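Local coordinates for protein beta-mannosidase (Trichoderma harzianum, PDB 4CVU) that probably hydrolyses beta-linked mannose from the non-reducing ends of glycans and oligosaccharides, as a fungal beta-mannosidase of glycoside hydrolase family 2, at residues A[760-765]-A[796-801]; A[755-760]-A[791-796]; A[381-386]-A[689-694]. One frame throughout, in Å; residues are numbered along the deposited sequence.

In the fold
The 755-760/791-796 contact packs the two sheets of an Ig-like beta-sandwich against each other, and contact 1 joins the loops at one end of that sandwich; their centres lie about 8 Å apart. They share D760, G796 and a bridging water. T801 N meets V757 O at 2.8 Å, a probable hydrogen bond between neighbouring strands. Contact 3 belongs to the adjoining barrel, its centre about 11 Å from that of contact 1 and about 14 Å from that of contact 2. The two domains are tied by a salt bridge between D760 OD2 and K385 NZ, 2.7 Å apart. The cadmium ion bound by E381 lies about 8 Å from the nearest atom of the I798 side chain.

Contact 1: residues A[760-765]-A[796-801]; sequences DLWEPV and GAINTT. With NAG (2-acetamido-2-deoxy-beta-D-glucopyranose), chain K.
Two sheet-to-sheet connections of an Ig-like beta-sandwich meet where L761, W762 and E763 pack against A797 and I798. Loop 760-765 carries the chain from strand 752-759 to strand 765-774 in the facing sheet, and 796-801 crosses back from strand 790-795 to strand 799-807. A backbone hydrogen bond joins the loops: I798 N donates to L761 O over 2.8 Å, nearly along the C=O axis. Beside it the A797 methyl is pressed onto the peptide that follows W762, with A797 CB 3.4 Å from W762 C. I798 has CG1 anti to its carbonyl carbon (chi1 -53°), close to L761 O. The side chain then runs alongside W762, pointing the same way, and I798 CD1 stands 3.7 Å from W762 CD1, oblique to the indole, which also stacks on H380. Farther along, a water bridges the backbones, 2.9 Å from E763 O and 2.8 Å from G796 O. N799 begins the outgoing strand and carries an N-linked glycan, its ND2 bonded to C1 of the N-acetylglucosamine at 1.5 Å; N799 OD1 accepts from T800 N. Together the two loops close one end of the Ig-like beta-sandwich, each passing from one sheet to the other.

Contact 2: residues A[755-760]-A[791-796]; sequences IWVTSD and TKFNVG
V757 and F793 face each other between the two sheets of the sandwich, at the tight part of the contact. Strands 755-759 and 791-795 run in broadly the same direction, their axes 7.8 Å apart at closest approach and inclined at 44°, and they meet through side chains. F793 has CG between its backbone N and carbonyl carbon (chi1 66°), and the F793 and V757 side chains cross at about a right angle. The CG1 methyl of V757 sits over one face of the phenyl ring, 3.9 Å from the centroid of the F793 ring and displaced toward the rim near CE1, a CH-pi contact. V757 CG2 lies farther off, over CD2 and CG of the same ring. Two residues on, V795 directs its two methyls to different targets: V795 CG2 packs on V757 O at 3.7 Å, while V795 CG1 reaches S759 CB, also at 3.7 Å. L826 touches both V757 and F793, and I803 does likewise, which continues the apolar layer.

Beyond V795 the packing is looser and polar. S759 OG has a water 2.7 Å away, the one that G796 O also binds. S759 OG also accepts from L761 N, so the buried hydroxyl has a backbone partner as well as the water. On the outer surface of strand 791-795, K792 and N794 are exposed, with N794 turned away from the facing strand. V757, F793 and V795 form part of the core between the two facing sheets of the Ig-like sandwich.

Contact 3: residues A[381-386]-A[689-694]; sequences EFYAKG and FYRRGS. With CD (cadmium ion), chain U.
The backbones of 381-386 and 689-694 stay apart, the CA atoms of Y383 and S694 separated by 7.9 Å, where a strand entering the sheet faces the end of a helix that gives way to a 3-10 turn. The Y383 side chain bridges this distance: CG is anti to the backbone N (chi1 -161°), and the ring reaches to the helix backbone. Its hydroxyl lies against the peptide joining Y690 to R691, with Y383 OH 3.2 Å from Y690 C, and Y690 O approaches the ring edge near its plane. R691 CG comes to 3.7 Å from Y383 CZ, oblique to the ring, and S694 CB packs more loosely beside CD2.

The strand and helix belong to the family's beta/alpha-barrel: strand 380-389 lies between the parallel strands 418-421 and 702-705, and helix 664-692 precedes the latter. An alanine in place of Y383 would probably open a gap between strand and helix and leave the R691 aliphatic chain freer to shift.

The R691 guanidinium is planted elsewhere, its NH1 donating to the carbonyls of T736 and E738. K385 CD lies over the centre of one guanidinium face, 4.3 Å above its plane. The two cations are near neighbours, K385 NZ being 4.9 Å from R691 NH2, and the salt bridge from K385 to D760 would be expected to ease their repulsion. S694 OG donates to R691 O at 2.8 Å. E381 chelates the cadmium ion unevenly, OE2 at 2.2 Å and OE1 at 2.7 Å, with three waters.

Contact 1: residues A[760-765]-A[796-801]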
loop_
_atom_site.group_PDB
_atom_site.type_symbol
_atom_site.label_atom_id
_atom_site.label_comp_id
_atom_site.label_asym_id
_atom_site.label_seq_id
_atom_site.Cartn_x
_atom_site.Cartn_y
_atom_site.Cartn_z
ATOM N N ASP A 760 31.604 11.190 31.948
ATOM C CA ASP A 760 32.560 10.318 31.264
ATOM C C ASP A 760 33.897 10.988 30.879
ATOM O O ASP A 760 34.726 10.397 30.161
ATOM C CB ASP A 760 31.916 9.648 30.053
ATOM C CG ASP A 760 31.696 10.594 28.888
ATOM O OD1 ASP A 760 31.979 11.828 28.995
ATOM O OD2 ASP A 760 31.217 10.079 27.859
ATOM N N LEU A 761 34.075 12.222 31.332
ATOM C CA LEU A 761 35.273 12.989 31.019
ATOM C C LEU A 761 36.476 12.394 31.746
ATOM O O LEU A 761 36.321 11.690 32.758
ATOM C CB LEU A 761 35.083 14.455 31.403
ATOM C CG LEU A 761 33.947 15.183 30.688
ATOM C CD1 LEU A 761 33.684 16.517 31.379
ATOM C CD2 LEU A 761 34.221 15.380 29.203
ATOM N N TRP A 762 37.666 12.672 31.224
ATOM C CA TRP A 762 38.909 12.083 31.767
ATOM C C TRP A 762 39.592 12.977 32.817
ATOM O O TRP A 762 40.757 12.792 33.134
ATOM C CB TRP A 762 39.900 11.727 30.647
ATOM C CG TRP A 762 39.361 10.750 29.585
ATOM C CD1 TRP A 762 38.159 10.075 29.605
ATOM C CD2 TRP A 762 40.029 10.332 28.397
ATOM N NE1 TRP A 762 38.051 9.291 28.504
ATOM C CE2 TRP A 762 39.171 9.442 27.728
ATOM C CE3 TRP A 762 41.270 10.642 27.813
ATOM C CZ2 TRP A 762 39.513 8.853 26.499
ATOM C CZ3 TRP A 762 41.603 10.061 26.601
ATOM C CH2 TRP A 762 40.729 9.176 25.958
ATOM N N GLU A 763 38.853 13.931 33.342
ATOM C CA GLU A 763 39.318 14.809 34.422
ATOM C C GLU A 763 38.106 15.187 35.290
ATOM O O GLU A 763 36.974 15.185 34.801
ATOM C CB GLU A 763 39.956 16.071 33.852
ATOM C CG GLU A 763 38.970 16.976 33.130
ATOM C CD GLU A 763 39.630 18.063 32.310
ATOM O OE1 GLU A 763 40.735 17.832 31.755
ATOM O OE2 GLU A 763 39.024 19.154 32.210
ATOM N N PRO A 764 38.338 15.482 36.577
ATOM C CA PRO A 764 37.252 16.002 37.404
ATOM C C PRO A 764 36.576 17.233 36.795
ATOM O O PRO A 764 37.207 17.986 36.063
ATOM C CB PRO A 764 37.943 16.343 38.740
ATOM C CG PRO A 764 39.409 16.117 38.536
ATOM C CD PRO A 764 39.545 15.198 37.372
ATOM N N VAL A 765 35.280 17.387 37.063
ATOM C CA VAL A 765 34.545 18.611 36.749
ATOM C C VAL A 765 33.658 19.012 37.914
ATOM O O VAL A 765 33.263 18.175 38.724
ATOM C CB VAL A 765 33.661 18.481 35.492
ATOM C CG1 VAL A 765 34.525 18.196 34.292
ATOM C CG2 VAL A 765 32.613 17.385 35.637
ATOM N N GLY A 796 34.474 13.019 39.928
ATOM C CA GLY A 796 35.746 12.519 39.431
ATOM C C GLY A 796 35.731 12.147 37.953
ATOM O O GLY A 796 34.663 12.038 37.309
ATOM N N ALA A 797 36.912 11.970 37.398
ATOM C CA ALA A 797 37.043 11.481 36.046
ATOM C C ALA A 797 36.368 10.096 35.898
ATOM O O ALA A 797 36.523 9.212 36.756
ATOM C CB ALA A 797 38.515 11.386 35.671
ATOM N N ILE A 798 35.639 9.919 34.800
ATOM C CA ILE A 798 34.874 8.687 34.532
ATOM C C ILE A 798 34.267 8.122 35.825
ATOM O O ILE A 798 34.600 7.032 36.251
ATOM C CB ILE A 798 35.719 7.611 33.786
ATOM C CG1 ILE A 798 36.350 8.199 32.511
ATOM C CG2 ILE A 798 34.821 6.439 33.380
ATOM C CD1 ILE A 798 37.315 7.285 31.821
ATOM N N ASN A 799 33.359 8.871 36.427
ATOM C CA ASN A 799 32.918 8.585 37.782
ATOM C C ASN A 799 31.514 9.160 38.040
ATOM O O ASN A 799 30.895 9.721 37.150
ATOM C CB ASN A 799 33.943 9.161 38.765
ATOM C CG ASN A 799 34.016 8.414 40.092
ATOM O OD1 ASN A 799 33.063 7.784 40.545
ATOM N ND2 ASN A 799 35.179 8.507 40.736
ATOM N N THR A 800 31.016 8.993 39.258
ATOM C CA THR A 800 29.672 9.428 39.625
ATOM C C THR A 800 29.717 10.028 41.033
ATOM O O THR A 800 30.665 9.777 41.766
ATOM C CB THR A 800 28.697 8.245 39.556
ATOM O OG1 THR A 800 27.356 8.729 39.495
ATOM C CG2 THR A 800 28.878 7.305 40.765
ATOM N N THR A 801 28.706 10.826 41.398
ATOM C CA THR A 801 28.578 11.337 42.781
ATOM C C THR A 801 27.119 11.522 43.161
ATOM O O THR A 801 26.334 12.014 42.360
ATOM C CB THR A 801 29.357 12.676 42.946
ATOM O OG1 THR A 801 29.310 13.120 44.297
ATOM C CG2 THR A 801 28.802 13.764 42.067
HETATM C C1 NAG K . 35.440 7.914 42.047
HETATM C C2 NAG K . 36.788 7.192 42.194
HETATM C C3 NAG K . 37.202 6.888 43.647
HETATM C C4 NAG K . 37.010 8.097 44.546
HETATM C C5 NAG K . 35.596 8.623 44.332
HETATM C C6 NAG K . 35.337 9.869 45.164
HETATM C C7 NAG K . 37.446 5.777 40.318
HETATM C C8 NAG K . 37.422 4.384 39.754
HETATM N N2 NAG K . 36.835 5.923 41.486
HETATM O O3 NAG K . 38.547 6.423 43.680
HETATM O O4 NAG K . 37.226 7.727 45.899
HETATM O O5 NAG K . 35.395 8.986 42.981
HETATM O O6 NAG K . 33.961 9.866 45.461
HETATM O O7 NAG K . 37.991 6.708 39.709
HETATM O O HOH W 1 34.410 14.090 35.457
#

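Contact 2: residues A[755-760]-A[791-796]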
loop_
_atom_site.group_PDB
_atom_site.type_symbol
_atom_site.label_atom_id
_atom_site.label_comp_id
_atom_site.label_asym_id
_atom_site.label_seq_id
_atom_site.Cartn_x
_atom_site.Cartn_y
_atom_site.Cartn_z
ATOM N N ILE A 755 19.337 11.436 43.426
ATOM C CA ILE A 755 19.866 12.040 42.209
ATOM C C ILE A 755 21.388 11.965 42.232
ATOM O O ILE A 755 22.040 12.384 43.192
ATOM C CB ILE A 755 19.406 13.489 42.012
ATOM C CG1 ILE A 755 17.878 13.513 41.962
ATOM C CG2 ILE A 755 19.960 14.025 40.698
ATOM C CD1 ILE A 755 17.283 14.813 42.358
ATOM N N TRP A 756 21.940 11.405 41.166
ATOM C CA TRP A 756 23.376 11.256 41.004
ATOM C C TRP A 756 23.819 12.002 39.779
ATOM O O TRP A 756 23.071 12.068 38.788
ATOM C CB TRP A 756 23.718 9.790 40.795
ATOM C CG TRP A 756 23.429 8.910 41.956
ATOM C CD1 TRP A 756 22.220 8.564 42.436
ATOM C CD2 TRP A 756 24.393 8.226 42.747
ATOM N NE1 TRP A 756 22.361 7.691 43.495
ATOM C CE2 TRP A 756 23.693 7.463 43.696
ATOM C CE3 TRP A 756 25.789 8.146 42.714
ATOM C CZ2 TRP A 756 24.338 6.654 44.636
ATOM C CZ3 TRP A 756 26.434 7.352 43.653
ATOM C CH2 TRP A 756 25.706 6.617 44.607
ATOM N N VAL A 757 25.031 12.551 39.840
ATOM C CA VAL A 757 25.672 13.151 38.681
ATOM C C VAL A 757 26.814 12.236 38.199
ATOM O O VAL A 757 27.699 11.836 38.994
ATOM C CB VAL A 757 26.213 14.554 38.983
ATOM C CG1 VAL A 757 27.056 15.073 37.828
ATOM C CG2 VAL A 757 25.077 15.532 39.285
ATOM N N THR A 758 26.826 11.957 36.894
ATOM C CA THR A 758 27.775 11.009 36.306
ATOM C C THR A 758 28.455 11.644 35.114
ATOM O O THR A 758 27.799 12.294 34.321
ATOM C CB THR A 758 27.053 9.708 35.856
ATOM O OG1 THR A 758 26.453 9.063 36.985
ATOM C CG2 THR A 758 28.030 8.740 35.226
ATOM N N SER A 759 29.772 11.459 34.995
ATOM C CA SER A 759 30.573 12.130 33.954
ATOM C C SER A 759 31.492 11.139 33.278
ATOM O O SER A 759 32.111 10.343 33.966
ATOM C CB SER A 759 31.421 13.260 34.573
ATOM O OG SER A 759 32.386 13.731 33.663
ATOM N N ASP A 760 31.604 11.190 31.948
ATOM C CA ASP A 760 32.560 10.318 31.264
ATOM C C ASP A 760 33.897 10.988 30.879
ATOM O O ASP A 760 34.726 10.397 30.161
ATOM C CB ASP A 760 31.916 9.648 30.053
ATOM C CG ASP A 760 31.696 10.594 28.888
ATOM O OD1 ASP A 760 31.979 11.828 28.995
ATOM O OD2 ASP A 760 31.217 10.079 27.859
ATOM N N THR A 791 22.014 22.876 43.819
ATOM C CA THR A 791 23.133 22.291 44.521
ATOM C C THR A 791 24.354 22.171 43.603
ATOM O O THR A 791 24.219 21.888 42.405
ATOM C CB THR A 791 22.769 20.923 45.123
ATOM O OG1 THR A 791 23.942 20.343 45.704
ATOM C CG2 THR A 791 22.245 19.990 44.062
ATOM N N LYS A 792 25.529 22.422 44.179
ATOM C CA LYS A 792 26.802 22.278 43.480
ATOM C C LYS A 792 27.294 20.840 43.612
ATOM O O LYS A 792 26.897 20.122 44.519
ATOM C CB LYS A 792 27.858 23.257 44.044
ATOM C CG LYS A 792 27.704 24.698 43.564
ATOM C CD LYS A 792 28.445 25.701 44.446
ATOM N N PHE A 793 28.156 20.431 42.692
ATOM C CA PHE A 793 28.755 19.087 42.724
ATOM C C PHE A 793 30.199 19.100 42.239
ATOM O O PHE A 793 30.604 19.955 41.460
ATOM C CB PHE A 793 27.937 18.081 41.891
ATOM C CG PHE A 793 27.933 18.373 40.415
ATOM C CD1 PHE A 793 28.950 17.903 39.595
ATOM C CD2 PHE A 793 26.920 19.121 39.843
ATOM C CE1 PHE A 793 28.959 18.189 38.242
ATOM C CE2 PHE A 793 26.929 19.399 38.484
ATOM C CZ PHE A 793 27.950 18.939 37.686
ATOM N N ASN A 794 30.963 18.134 42.730
ATOM C CA ASN A 794 32.233 17.755 42.123
ATOM C C ASN A 794 32.176 16.284 41.790
ATOM O O ASN A 794 31.732 15.487 42.607
ATOM C CB ASN A 794 33.397 18.008 43.064
ATOM C CG ASN A 794 33.696 19.473 43.210
ATOM O OD1 ASN A 794 34.511 20.012 42.481
ATOM N ND2 ASN A 794 33.008 20.132 44.123
ATOM N N VAL A 795 32.625 15.934 40.589
ATOM C CA VAL A 795 32.616 14.547 40.143
ATOM C C VAL A 795 33.954 14.177 39.532
ATOM O O VAL A 795 34.506 14.932 38.724
ATOM C CB VAL A 795 31.444 14.291 39.164
ATOM C CG1 VAL A 795 31.656 15.011 37.826
ATOM C CG2 VAL A 795 31.251 12.798 38.955
ATOM N N GLY A 796 34.474 13.019 39.928
ATOM C CA GLY A 796 35.746 12.519 39.431
ATOM C C GLY A 796 35.731 12.147 37.953
ATOM O O GLY A 796 34.663 12.038 37.309
HETATM O O HOH W 1 34.410 14.090 35.457
#

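Contact 3: residues A[381-386]-A[689-694]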
loop_
_atom_site.group_PDB
_atom_site.type_symbol
_atom_site.label_atom_id
_atom_site.label_comp_id
_atom_site.label_asym_id
_atom_site.label_seq_id
_atom_site.Cartn_x
_atom_site.Cartn_y
_atom_site.Cartn_z
ATOM N N GLU A 381 41.527 4.212 29.495
ATOM C CA GLU A 381 40.153 3.743 29.694
ATOM C C GLU A 381 39.144 4.775 29.223
ATOM O O GLU A 381 39.346 5.982 29.406
ATOM C CB GLU A 381 39.911 3.515 31.186
ATOM C CG GLU A 381 40.501 2.241 31.663
ATOM C CD GLU A 381 40.369 2.034 33.164
ATOM O OE1 GLU A 381 39.541 2.639 33.845
ATOM O OE2 GLU A 381 41.108 1.208 33.657
ATOM N N PHE A 382 38.028 4.318 28.642
ATOM C CA PHE A 382 36.931 5.222 28.359
ATOM C C PHE A 382 35.592 4.511 28.548
ATOM O O PHE A 382 35.530 3.269 28.458
ATOM C CB PHE A 382 37.049 5.779 26.938
ATOM C CG PHE A 382 36.915 4.726 25.881
ATOM C CD1 PHE A 382 38.009 4.012 25.465
ATOM C CD2 PHE A 382 35.661 4.420 25.345
ATOM C CE1 PHE A 382 37.876 3.023 24.509
ATOM C CE2 PHE A 382 35.527 3.440 24.384
ATOM C CZ PHE A 382 36.631 2.733 23.969
ATOM N N TYR A 383 34.540 5.285 28.804
ATOM C CA TYR A 383 33.194 4.723 28.903
ATOM C C TYR A 383 32.615 4.565 27.484
ATOM O O TYR A 383 32.427 5.575 26.802
ATOM C CB TYR A 383 32.251 5.620 29.721
ATOM C CG TYR A 383 31.047 4.831 30.192
ATOM C CD1 TYR A 383 29.952 4.644 29.367
ATOM C CD2 TYR A 383 31.051 4.209 31.430
ATOM C CE1 TYR A 383 28.870 3.874 29.764
ATOM C CE2 TYR A 383 29.975 3.439 31.838
ATOM C CZ TYR A 383 28.889 3.264 30.995
ATOM O OH TYR A 383 27.812 2.483 31.360
ATOM N N ALA A 384 32.343 3.336 27.056
ATOM C CA ALA A 384 31.776 3.120 25.704
ATOM C C ALA A 384 30.287 3.412 25.719
ATOM O O ALA A 384 29.595 3.082 26.682
ATOM C CB ALA A 384 32.042 1.711 25.240
ATOM N N LYS A 385 29.812 4.105 24.685
ATOM C CA LYS A 385 28.433 4.506 24.626
ATOM C C LYS A 385 27.975 4.222 23.201
ATOM O O LYS A 385 28.634 4.657 22.285
ATOM C CB LYS A 385 28.315 5.989 24.933
ATOM C CG LYS A 385 28.738 6.407 26.358
ATOM C CD LYS A 385 28.560 7.900 26.639
ATOM C CE LYS A 385 29.346 8.745 25.633
ATOM N NZ LYS A 385 29.387 10.201 25.928
ATOM N N GLY A 386 26.917 3.452 23.029
ATOM C CA GLY A 386 26.362 3.247 21.687
ATOM C C GLY A 386 25.324 2.148 21.661
ATOM O O GLY A 386 24.451 2.087 22.568
ATOM N N PHE A 689 21.710 3.711 35.030
ATOM C CA PHE A 689 22.176 2.722 36.034
ATOM C C PHE A 689 23.542 2.100 35.653
ATOM O O PHE A 689 24.434 1.963 36.485
ATOM C CB PHE A 689 21.108 1.638 36.209
ATOM C CG PHE A 689 21.581 0.427 36.940
ATOM C CD1 PHE A 689 21.482 0.345 38.305
ATOM C CD2 PHE A 689 22.122 -0.637 36.241
ATOM C CE1 PHE A 689 21.914 -0.761 38.969
ATOM C CE2 PHE A 689 22.586 -1.756 36.906
ATOM C CZ PHE A 689 22.475 -1.817 38.270
ATOM N N TYR A 690 23.710 1.767 34.378
ATOM C CA TYR A 690 25.005 1.271 33.889
ATOM C C TYR A 690 26.109 2.336 34.045
ATOM O O TYR A 690 27.209 2.037 34.520
ATOM C CB TYR A 690 24.937 0.798 32.424
ATOM C CG TYR A 690 24.004 -0.364 32.174
ATOM C CD1 TYR A 690 23.935 -1.442 33.061
ATOM C CD2 TYR A 690 23.129 -0.360 31.058
ATOM C CE1 TYR A 690 23.036 -2.479 32.849
ATOM C CE2 TYR A 690 22.243 -1.397 30.847
ATOM C CZ TYR A 690 22.191 -2.455 31.735
ATOM O OH TYR A 690 21.294 -3.519 31.520
ATOM N N ARG A 691 25.798 3.575 33.659
ATOM C CA ARG A 691 26.776 4.647 33.737
ATOM C C ARG A 691 27.223 5.019 35.134
ATOM O O ARG A 691 28.384 5.254 35.336
ATOM C CB ARG A 691 26.261 5.886 33.100
ATOM C CG ARG A 691 26.184 5.735 31.588
ATOM C CD ARG A 691 25.963 7.099 30.995
ATOM N NE ARG A 691 27.119 7.994 31.152
ATOM C CZ ARG A 691 27.189 9.201 30.583
ATOM N NH1 ARG A 691 26.178 9.640 29.819
ATOM N NH2 ARG A 691 28.272 9.958 30.733
ATOM N N ARG A 692 26.275 5.163 36.043
ATOM C CA ARG A 692 26.587 5.332 37.489
ATOM C C ARG A 692 27.525 4.246 38.038
ATOM O O ARG A 692 28.327 4.470 38.969
ATOM C CB ARG A 692 25.286 5.346 38.296
ATOM C CG ARG A 692 25.508 5.541 39.796
ATOM C CD ARG A 692 24.242 5.474 40.619
ATOM N NE ARG A 692 23.636 4.151 40.580
ATOM C CZ ARG A 692 22.498 3.824 41.190
ATOM N NH1 ARG A 692 21.826 4.719 41.910
ATOM N NH2 ARG A 692 22.014 2.589 41.067
ATOM N N GLY A 693 27.366 3.036 37.522
ATOM C CA GLY A 693 28.228 1.926 37.889
ATOM C C GLY A 693 29.719 2.142 37.633
ATOM O O GLY A 693 30.523 1.436 38.191
ATOM N N SER A 694 30.070 3.117 36.790
ATOM C CA SER A 694 31.460 3.499 36.550
ATOM C C SER A 694 32.169 3.856 37.842
ATOM O O SER A 694 33.353 3.603 37.970
ATOM C CB SER A 694 31.532 4.710 35.601
ATOM O OG SER A 694 30.963 5.876 36.203
HETATM CD CD CD U . 40.460 0.952 35.766
HETATM O O HOH W 2 39.934 2.407 37.635
HETATM O O HOH W 3 38.678 -0.789 35.408
HETATM O O HOH W 4 42.652 -0.199 36.514
#